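Local coordinates for formate-dependent phosphoribosylglycinamide formyltransferase (Mycobacterium tuberculosis H37Rv, PDB 6KHR), which is an enzyme of the ATP-grasp superfamily, assembled from two copies of the chain, at residues A[315-318]-A[319-323]. Numbering follows the deposited sequence.
Sequences WVTV and RSQRL
With CG set beside its own backbone N (chi1 -52°) and the chain extended beyond it, Gln321 runs alongside Thr317, both side chains pointing the same way. The Thr317 methyl CG2 lies against the flat amide in van der Waals contact, 3.5 Å from Gln321 NE2, while the polar use of NE2 is a weak bond to Leu323 O at 3.0 Å. The aliphatic part shares the contact, Gln321 CG lying 3.7 Å from Thr317 CG2. One residue earlier in the chain, Ser320 holds OG between its backbone N and carbonyl carbon (chi1 45°), 3.4 Å from Val316 CG2. The same Ser320 OG lies 2.7 Å from Val316 O.

Helix 317-320 belongs to the ATP-grasp domain and follows strand 300-307 in the chain, ahead of helix 325-334. Its backbone bonds make one short helical turn of mixed i+3 and i+4 type. Val316 O accepts twice: Ser320 N (i+4) approaches in the carbonyl plane at 3.0 Å, whereas Arg319 N (i+3) sits above that plane at 3.1 Å. Gln321 N closes the turn on Thr317 O, again i+4, with a fairly straight bond (3.2 Å, N-H...O angle 165°), after which Gln321 itself leaves helical geometry.

Val316 and Thr317 rest on Ile247 and Gln261 of the large antiparallel sheet, and Gln261 NE2 binds the carbonyl of the Gln321 amide. Thr317 OG1, in contrast, is hydrogen-bonded to Ala314 O and Val325 N. Arg319 NH2 forms salt bridges with Asp381 and with Glu327 of the second subunit.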
# COMPACT_ATOMS: atom_id res chain seq x y z
N TRP A 315 4.68 10.39 -0.83
CA TRP A 315 3.50 9.68 -1.31
C TRP A 315 3.71 8.99 -2.65
O TRP A 315 3.08 7.97 -2.93
CB TRP A 315 2.31 10.63 -1.44
CG TRP A 315 1.53 10.76 -0.19
CD1 TRP A 315 1.52 11.83 0.65
CD2 TRP A 315 0.65 9.78 0.38
NE1 TRP A 315 0.68 11.58 1.70
CE2 TRP A 315 0.14 10.33 1.57
CE3 TRP A 315 0.24 8.50 -0.01
CZ2 TRP A 315 -0.75 9.64 2.38
CZ3 TRP A 315 -0.66 7.83 0.79
CH2 TRP A 315 -1.15 8.40 1.97
N VAL A 316 4.59 9.54 -3.50
CA VAL A 316 4.85 8.90 -4.79
C VAL A 316 5.32 7.46 -4.60
O VAL A 316 5.04 6.60 -5.45
CB VAL A 316 5.87 9.72 -5.61
CG1 VAL A 316 7.20 9.83 -4.89
CG2 VAL A 316 6.09 9.11 -6.97
N THR A 317 6.00 7.17 -3.48
CA THR A 317 6.59 5.85 -3.28
C THR A 317 5.54 4.75 -3.21
O THR A 317 5.85 3.61 -3.56
CB THR A 317 7.50 5.82 -2.03
OG1 THR A 317 6.76 6.18 -0.86
CG2 THR A 317 8.71 6.76 -2.20
N VAL A 318 4.30 5.10 -2.83
CA VAL A 318 3.23 4.10 -2.74
C VAL A 318 3.12 3.31 -4.03
O VAL A 318 2.78 2.12 -4.01
CB VAL A 318 1.89 4.77 -2.35
CG1 VAL A 318 0.73 3.83 -2.53
CG2 VAL A 318 1.92 5.26 -0.90
N ARG A 319 3.46 3.93 -5.17
CA ARG A 319 3.43 3.24 -6.45
C ARG A 319 4.77 3.16 -7.17
O ARG A 319 4.90 2.34 -8.08
CB ARG A 319 2.43 3.92 -7.41
CG ARG A 319 0.98 3.68 -7.09
CD ARG A 319 0.66 2.20 -7.24
NE ARG A 319 -0.64 1.88 -6.69
CZ ARG A 319 -1.00 0.66 -6.31
NH1 ARG A 319 -0.14 -0.35 -6.42
NH2 ARG A 319 -2.22 0.43 -5.82
N SER A 320 5.77 3.97 -6.80
CA SER A 320 7.01 3.96 -7.58
C SER A 320 8.09 3.05 -7.01
O SER A 320 9.04 2.72 -7.73
CB SER A 320 7.57 5.37 -7.72
OG SER A 320 7.52 6.04 -6.48
N GLN A 321 7.98 2.64 -5.76
CA GLN A 321 8.97 1.76 -5.15
C GLN A 321 8.34 0.42 -4.82
O GLN A 321 7.15 0.35 -4.52
CB GLN A 321 9.54 2.34 -3.84
CG GLN A 321 10.07 3.75 -3.95
CD GLN A 321 11.03 4.09 -2.84
OE1 GLN A 321 12.12 4.57 -3.10
NE2 GLN A 321 10.62 3.84 -1.59
N ARG A 322 9.16 -0.64 -4.87
CA ARG A 322 8.75 -1.93 -4.33
C ARG A 322 8.15 -1.79 -2.93
O ARG A 322 7.05 -2.28 -2.66
CB ARG A 322 9.95 -2.89 -4.31
CG ARG A 322 9.57 -4.35 -4.18
CD ARG A 322 10.81 -5.25 -4.04
NE ARG A 322 11.35 -5.21 -2.68
CZ ARG A 322 11.03 -6.05 -1.69
NH1 ARG A 322 10.16 -7.03 -1.85
NH2 ARG A 322 11.60 -5.90 -0.50
N LEU A 323 8.85 -1.12 -2.02
CA LEU A 323 8.38 -0.87 -0.66
C LEU A 323 8.12 0.62 -0.48
O LEU A 323 9.02 1.45 -0.67
CB LEU A 323 9.41 -1.36 0.37
CG LEU A 323 9.82 -2.83 0.21
CD1 LEU A 323 10.79 -3.28 1.30
CD2 LEU A 323 8.60 -3.71 0.24